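Local atomic coordinates of glycosyl hydrolase (Streptomyces cattleya, PDB entry 7LR8), a protein that probably hydrolyses the beta-1,4 linkage between mannose and N-acetylglucosamine in N-glycan core fragments, as a family GH5_18 glycosidase. Residues S214-F228 / R262-V276. The protein carries 1 engineered substitution. Residues are numbered along the deposited sequence; the frame is centred on the assembly and turned at random.
With BMA (beta-D-mannopyranose), chain D; NAG (2-acetamido-2-deoxy-beta-D-glucopyranose), chain C.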
loop_
_atom_site.group_PDB
_atom_site.type_symbol
_atom_site.label_atom_id
_atom_site.label_comp_id
_atom_site.label_asym_id
_atom_site.label_seq_id
_atom_site.Cartn_x
_atom_site.Cartn_y
_atom_site.Cartn_z
ATOM N N SER B 214 -3.166 -18.554 20.898
ATOM C CA SER B 214 -3.736 -19.350 19.814
ATOM C C SER B 214 -4.727 -20.387 20.334
ATOM O O SER B 214 -5.749 -20.660 19.692
ATOM C CB SER B 214 -2.617 -20.035 19.028
ATOM O OG SER B 214 -1.943 -19.098 18.197
ATOM N N ALA B 215 -4.446 -20.974 21.495
ATOM C CA ALA B 215 -5.250 -22.063 22.032
ATOM C C ALA B 215 -6.318 -21.603 23.017
ATOM O O ALA B 215 -7.177 -22.407 23.395
ATOM C CB ALA B 215 -4.339 -23.101 22.711
ATOM N N ARG B 216 -6.303 -20.339 23.437
ATOM C CA ARG B 216 -7.260 -19.878 24.435
ATOM C C ARG B 216 -8.062 -18.650 24.023
ATOM O O ARG B 216 -8.947 -18.229 24.781
ATOM C CB ARG B 216 -6.541 -19.592 25.764
ATOM C CG ARG B 216 -5.836 -20.814 26.319
ATOM C CD ARG B 216 -4.978 -20.499 27.536
ATOM N NE ARG B 216 -4.061 -21.602 27.816
ATOM C CZ ARG B 216 -3.081 -21.564 28.715
ATOM N NH1 ARG B 216 -2.876 -20.470 29.442
ATOM N NH2 ARG B 216 -2.302 -22.627 28.886
ATOM N N ILE B 217 -7.782 -18.056 22.864
ATOM C CA ILE B 217 -8.559 -16.947 22.320
ATOM C C ILE B 217 -9.119 -17.384 20.973
ATOM O O ILE B 217 -8.403 -17.994 20.171
ATOM C CB ILE B 217 -7.696 -15.675 22.175
ATOM C CG1 ILE B 217 -7.033 -15.310 23.507
ATOM C CG2 ILE B 217 -8.524 -14.510 21.698
ATOM C CD1 ILE B 217 -6.152 -14.076 23.423
ATOM N N GLY B 218 -10.397 -17.089 20.726
ATOM C CA GLY B 218 -11.056 -17.537 19.513
ATOM C C GLY B 218 -11.576 -18.967 19.641
ATOM O O GLY B 218 -11.267 -19.697 20.580
ATOM N N ALA B 219 -12.379 -19.372 18.653
ATOM C CA ALA B 219 -13.227 -20.559 18.795
ATOM C C ALA B 219 -12.462 -21.876 18.658
ATOM O O ALA B 219 -12.832 -22.872 19.294
ATOM C CB ALA B 219 -14.347 -20.518 17.755
ATOM N N VAL B 220 -11.447 -21.920 17.802
ATOM C CA VAL B 220 -10.647 -23.120 17.569
ATOM C C VAL B 220 -9.206 -22.660 17.409
ATOM O O VAL B 220 -8.937 -21.487 17.149
ATOM C CB VAL B 220 -11.114 -23.918 16.322
ATOM C CG1 VAL B 220 -12.591 -24.312 16.436
ATOM C CG2 VAL B 220 -10.879 -23.120 15.047
ATOM N N THR B 221 -8.264 -23.591 17.579
ATOM C CA THR B 221 -6.857 -23.265 17.360
ATOM C C THR B 221 -6.520 -23.472 15.891
ATOM O O THR B 221 -6.781 -24.546 15.339
ATOM C CB THR B 221 -5.941 -24.138 18.219
ATOM O OG1 THR B 221 -6.336 -24.052 19.589
ATOM C CG2 THR B 221 -4.493 -23.692 18.080
ATOM N N ALA B 222 -5.933 -22.460 15.259
ATOM C CA ALA B 222 -5.510 -22.578 13.873
ATOM C C ALA B 222 -4.000 -22.752 13.822
ATOM O O ALA B 222 -3.266 -22.004 14.474
ATOM C CB ALA B 222 -5.937 -21.356 13.062
ATOM N N VAL B 223 -3.541 -23.750 13.076
ATOM C CA VAL B 223 -2.113 -23.938 12.832
ATOM C C VAL B 223 -1.869 -23.943 11.329
ATOM O O VAL B 223 -2.705 -24.406 10.537
ATOM C CB VAL B 223 -1.568 -25.235 13.473
ATOM C CG1 VAL B 223 -1.631 -25.137 14.999
ATOM C CG2 VAL B 223 -2.337 -26.443 12.978
ATOM N N HIS B 224 -0.709 -23.408 10.942
ATOM C CA HIS B 224 -0.269 -23.335 9.554
ATOM C C HIS B 224 1.060 -24.075 9.456
ATOM O O HIS B 224 2.052 -23.634 10.048
ATOM C CB HIS B 224 -0.087 -21.881 9.108
ATOM C CG HIS B 224 -1.331 -21.045 9.181
ATOM N ND1 HIS B 224 -1.288 -19.667 9.221
ATOM C CD2 HIS B 224 -2.644 -21.382 9.204
ATOM C CE1 HIS B 224 -2.519 -19.189 9.264
ATOM N NE2 HIS B 224 -3.362 -20.209 9.265
ATOM N N SER B 225 1.090 -25.188 8.705
ATOM C CA SER B 225 2.241 -26.094 8.707
ATOM C C SER B 225 3.068 -25.929 7.434
ATOM O O SER B 225 2.610 -26.276 6.338
ATOM C CB SER B 225 1.785 -27.539 8.849
ATOM O OG SER B 225 2.923 -28.386 8.851
ATOM N N TRP B 226 4.304 -25.456 7.587
ATOM C CA TRP B 226 5.160 -25.123 6.448
ATOM C C TRP B 226 6.562 -25.649 6.703
ATOM O O TRP B 226 7.305 -25.077 7.512
ATOM C CB TRP B 226 5.171 -23.611 6.208
ATOM C CG TRP B 226 3.875 -23.156 5.656
ATOM C CD1 TRP B 226 2.879 -22.493 6.320
ATOM C CD2 TRP B 226 3.409 -23.362 4.326
ATOM N NE1 TRP B 226 1.824 -22.253 5.468
ATOM C CE2 TRP B 226 2.116 -22.803 4.243
ATOM C CE3 TRP B 226 3.944 -23.995 3.203
ATOM C CZ2 TRP B 226 1.374 -22.819 3.063
ATOM C CZ3 TRP B 226 3.202 -24.017 2.027
ATOM C CH2 TRP B 226 1.932 -23.445 1.969
ATOM N N VAL B 227 6.937 -26.720 5.987
ATOM C CA VAL B 227 8.194 -27.415 6.271
ATOM C C VAL B 227 9.424 -26.709 5.719
ATOM O O VAL B 227 10.537 -27.220 5.894
ATOM C CB VAL B 227 8.136 -28.875 5.763
ATOM C CG1 VAL B 227 7.031 -29.633 6.487
ATOM C CG2 VAL B 227 7.937 -28.943 4.261
ATOM N N PHE B 228 9.275 -25.541 5.080
ATOM C CA PHE B 228 10.445 -24.726 4.775
ATOM C C PHE B 228 10.928 -23.933 5.987
ATOM O O PHE B 228 11.864 -23.133 5.865
ATOM C CB PHE B 228 10.177 -23.774 3.591
ATOM C CG PHE B 228 8.963 -22.884 3.751
ATOM C CD1 PHE B 228 8.834 -22.015 4.828
ATOM C CD2 PHE B 228 7.966 -22.895 2.789
ATOM C CE1 PHE B 228 7.719 -21.197 4.957
ATOM C CE2 PHE B 228 6.853 -22.089 2.911
ATOM C CZ PHE B 228 6.730 -21.227 3.994
ATOM N N ARG B 262 -11.052 -29.128 22.463
ATOM C CA ARG B 262 -11.038 -27.966 21.577
ATOM C C ARG B 262 -10.500 -28.378 20.210
ATOM O O ARG B 262 -9.418 -28.969 20.130
ATOM C CB ARG B 262 -10.170 -26.848 22.157
ATOM C CG ARG B 262 -9.963 -25.651 21.212
ATOM C CD ARG B 262 -9.055 -24.621 21.877
ATOM N NE ARG B 262 -8.676 -23.470 21.056
ATOM C CZ ARG B 262 -9.270 -22.273 21.104
ATOM N NH1 ARG B 262 -10.327 -22.078 21.895
ATOM N NH2 ARG B 262 -8.815 -21.275 20.345
ATOM N N PRO B 263 -11.230 -28.126 19.127
ATOM C CA PRO B 263 -10.737 -28.530 17.805
ATOM C C PRO B 263 -9.501 -27.743 17.399
ATOM O O PRO B 263 -9.338 -26.572 17.756
ATOM C CB PRO B 263 -11.915 -28.219 16.873
ATOM C CG PRO B 263 -13.118 -28.126 17.786
ATOM C CD PRO B 263 -12.579 -27.543 19.058
ATOM N N VAL B 264 -8.624 -28.408 16.647
ATOM C CA VAL B 264 -7.453 -27.785 16.032
ATOM C C VAL B 264 -7.651 -27.807 14.522
ATOM O O VAL B 264 -7.844 -28.875 13.931
ATOM C CB VAL B 264 -6.145 -28.493 16.419
ATOM C CG1 VAL B 264 -4.943 -27.733 15.831
ATOM C CG2 VAL B 264 -6.019 -28.587 17.931
ATOM N N TRP B 265 -7.606 -26.628 13.900
ATOM C CA TRP B 265 -7.818 -26.479 12.462
ATOM C C TRP B 265 -6.460 -26.364 11.776
ATOM O O TRP B 265 -5.749 -25.374 11.957
ATOM C CB TRP B 265 -8.698 -25.257 12.189
ATOM C CG TRP B 265 -9.074 -25.033 10.741
ATOM C CD1 TRP B 265 -8.699 -25.783 9.654
ATOM C CD2 TRP B 265 -9.903 -23.985 10.235
ATOM N NE1 TRP B 265 -9.251 -25.258 8.506
ATOM C CE2 TRP B 265 -9.984 -24.149 8.839
ATOM C CE3 TRP B 265 -10.579 -22.902 10.831
ATOM C CZ2 TRP B 265 -10.732 -23.292 8.031
ATOM C CZ3 TRP B 265 -11.316 -22.062 10.030
ATOM C CH2 TRP B 265 -11.378 -22.247 8.646
ATOM N N LEU B 266 -6.083 -27.382 11.000
ATOM C CA LEU B 266 -4.909 -27.254 10.137
ATOM C C LEU B 266 -5.320 -26.391 8.954
ATOM O O LEU B 266 -5.765 -26.878 7.914
ATOM C CB LEU B 266 -4.409 -28.628 9.697
ATOM C CG LEU B 266 -3.204 -28.584 8.774
ATOM C CD1 LEU B 266 -1.990 -27.992 9.487
ATOM C CD2 LEU B 266 -2.906 -30.014 8.286
ATOM N N GLN B 267 -5.214 -25.074 9.138
ATOM C CA GLN B 267 -5.784 -24.107 8.221
ATOM C C GLN B 267 -4.878 -23.786 7.046
ATOM O O GLN B 267 -5.351 -23.212 6.057
ATOM C CB GLN B 267 -6.121 -22.822 8.992
ATOM C CG GLN B 267 -7.086 -21.910 8.295
ATOM C CD GLN B 267 -7.242 -20.605 9.037
ATOM O OE1 GLN B 267 -6.247 -19.985 9.419
ATOM N NE2 GLN B 267 -8.483 -20.182 9.255
ATOM N N GLU B 268 -3.598 -24.144 7.135
ATOM C CA GLU B 268 -2.696 -24.136 5.988
ATOM C C GLU B 268 -1.778 -25.335 6.064
ATOM O O GLU B 268 -1.218 -25.631 7.122
ATOM C CB GLU B 268 -1.813 -22.888 5.918
ATOM C CG GLU B 268 -2.578 -21.623 5.648
ATOM C CD GLU B 268 -1.688 -20.396 5.707
ATOM O OE1 GLU B 268 -0.444 -20.563 5.742
ATOM O OE2 GLU B 268 -2.242 -19.283 5.721
ATOM N N VAL B 269 -1.617 -26.005 4.928
ATOM C CA VAL B 269 -0.581 -27.016 4.746
ATOM C C VAL B 269 -0.319 -27.062 3.251
ATOM O O VAL B 269 -1.263 -27.047 2.451
ATOM C CB VAL B 269 -0.987 -28.396 5.305
ATOM C CG1 VAL B 269 -2.356 -28.848 4.761
ATOM C CG2 VAL B 269 0.111 -29.439 4.970
ATOM N N GLY B 270 0.951 -27.075 2.853
ATOM C CA GLY B 270 1.277 -27.082 1.443
ATOM C C GLY B 270 2.599 -27.770 1.192
ATOM O O GLY B 270 3.309 -28.165 2.121
ATOM N N ALA B 271 2.949 -27.859 -0.096
ATOM C CA ALA B 271 4.095 -28.636 -0.574
ATOM C C ALA B 271 5.055 -27.705 -1.303
ATOM O O ALA B 271 5.032 -27.627 -2.543
ATOM C CB ALA B 271 3.631 -29.771 -1.484
ATOM N N PRO B 272 5.945 -26.988 -0.563
ATOM C CA PRO B 272 6.778 -25.951 -1.196
ATOM C C PRO B 272 8.088 -26.470 -1.772
ATOM O O PRO B 272 8.914 -27.007 -1.031
ATOM C CB PRO B 272 7.061 -24.983 -0.038
ATOM C CG PRO B 272 7.122 -25.897 1.164
ATOM C CD PRO B 272 6.128 -27.018 0.902
ATOM N N ALA B 273 8.313 -26.279 -3.071
ATOM C CA ALA B 273 9.584 -26.661 -3.675
ATOM C C ALA B 273 10.663 -25.637 -3.324
ATOM O O ALA B 273 10.369 -24.448 -3.177
ATOM C CB ALA B 273 9.445 -26.765 -5.189
ATOM N N PRO B 274 11.926 -26.069 -3.182
ATOM C CA PRO B 274 12.435 -27.432 -3.374
ATOM C C PRO B 274 12.430 -28.286 -2.113
ATOM O O PRO B 274 12.861 -29.445 -2.165
ATOM C CB PRO B 274 13.878 -27.204 -3.841
ATOM C CG PRO B 274 14.192 -25.759 -3.517
ATOM C CD PRO B 274 13.020 -25.140 -2.850
ATOM N N HIS B 275 11.983 -27.710 -0.997
ATOM C CA HIS B 275 11.924 -28.454 0.255
ATOM C C HIS B 275 11.049 -29.689 0.103
ATOM O O HIS B 275 11.352 -30.749 0.662
ATOM C CB HIS B 275 11.416 -27.530 1.362
ATOM C CG HIS B 275 12.166 -26.238 1.429
ATOM N ND1 HIS B 275 11.775 -25.117 0.729
ATOM C CD2 HIS B 275 13.311 -25.903 2.067
ATOM C CE1 HIS B 275 12.635 -24.139 0.953
ATOM N NE2 HIS B 275 13.577 -24.590 1.762
ATOM N N VAL B 276 9.977 -29.567 -0.666
ATOM C CA VAL B 276 9.259 -30.697 -1.237
ATOM C C VAL B 276 9.301 -30.543 -2.751
ATOM O O VAL B 276 8.600 -29.700 -3.317
ATOM C CB VAL B 276 7.808 -30.764 -0.728
ATOM C CG1 VAL B 276 7.102 -31.989 -1.314
ATOM C CG2 VAL B 276 7.778 -30.786 0.795
HETATM C C1 BMA D . 1.909 -18.597 4.569
HETATM C C2 BMA D . 0.624 -18.080 3.847
HETATM C C3 BMA D . 1.038 -17.252 2.647
HETATM C C4 BMA D . 2.160 -18.009 1.812
HETATM C C5 BMA D . 2.356 -19.466 2.319
HETATM C C6 BMA D . 3.484 -20.198 1.626
HETATM O O2 BMA D . -0.181 -17.287 4.706
HETATM O O3 BMA D . 1.431 -15.918 3.056
HETATM O O4 BMA D . 1.763 -18.029 0.469
HETATM O O5 BMA D . 2.708 -19.450 3.715
HETATM O O6 BMA D . 4.704 -19.468 1.899
HETATM C C1 NAG C . 6.655 -16.884 6.260
HETATM C C2 NAG C . 6.216 -16.166 4.984
HETATM C C3 NAG C . 4.685 -16.157 4.873
HETATM C C4 NAG C . 4.108 -17.560 5.048
HETATM C C5 NAG C . 4.642 -18.140 6.360
HETATM C C6 NAG C . 4.195 -19.547 6.670
HETATM C C7 NAG C . 7.397 -14.274 3.933
HETATM C C8 NAG C . 7.877 -12.861 4.117
HETATM N N2 NAG C . 6.742 -14.809 4.970
HETATM O O1 NAG C . 8.039 -16.987 6.265
HETATM O O3 NAG C . 4.292 -15.613 3.619
HETATM O O4 NAG C . 2.685 -17.459 5.050
HETATM O O5 NAG C . 6.073 -18.178 6.306
HETATM O O6 NAG C . 4.609 -19.933 7.974
HETATM O O7 NAG C . 7.588 -14.897 2.889
HETATM O O HOH W 1 0.510 -18.212 7.415
HETATM O O HOH W 2 4.282 -27.858 4.640
#
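His224 and Glu268 stack flat on each other, ring and carboxylate planes 3° apart, with Glu268 CD centred over the imidazole. From the ring edge His224 NE2 gives a straight, in-plane bond to a lone pair of Gln267 OE1 (2.9 Å), which fixes the ring's rotation. Glu268 OE1 accepts a hydrogen bond from Trp226 NE1 (2.8 Å), while Glu268 OE2 lies 3.0 Å from O2 of the bound mannose and pairs with Arg54. The carboxylate is thus held at the sugar, Glu268 OE1 being 3.3 Å from mannose C1, a placement consistent with the nucleophile of a retaining GH5 enzyme. A beta bulge between Val223 and His224 shifts the parallel register by one residue and brings Glu268 opposite His224.

At the strand starts the extended side chain of Arg262 reaches into the turn after helix 211-216. There Arg262 NH1 and NH2 both grip Gly218 O, each at 2.9 Å, and Arg262 NE meets Thr221 OG1 in the guanidinium plane at 2.8 Å.

Beyond Ser225 the pairing loosens: a water bridges Ser225 O and Gly270 O, and partly exposed Phe228 and His275 touch mainly through Phe228 CB over the imidazole face.

In the (beta/alpha)8 barrel, strand 264-269 runs between 221-225 and 298-304; Ala222, His224 and Gln267 face strand 194-196 inside, whereas Thr221, Ser225 and Leu266 pack outward on helix 240-253.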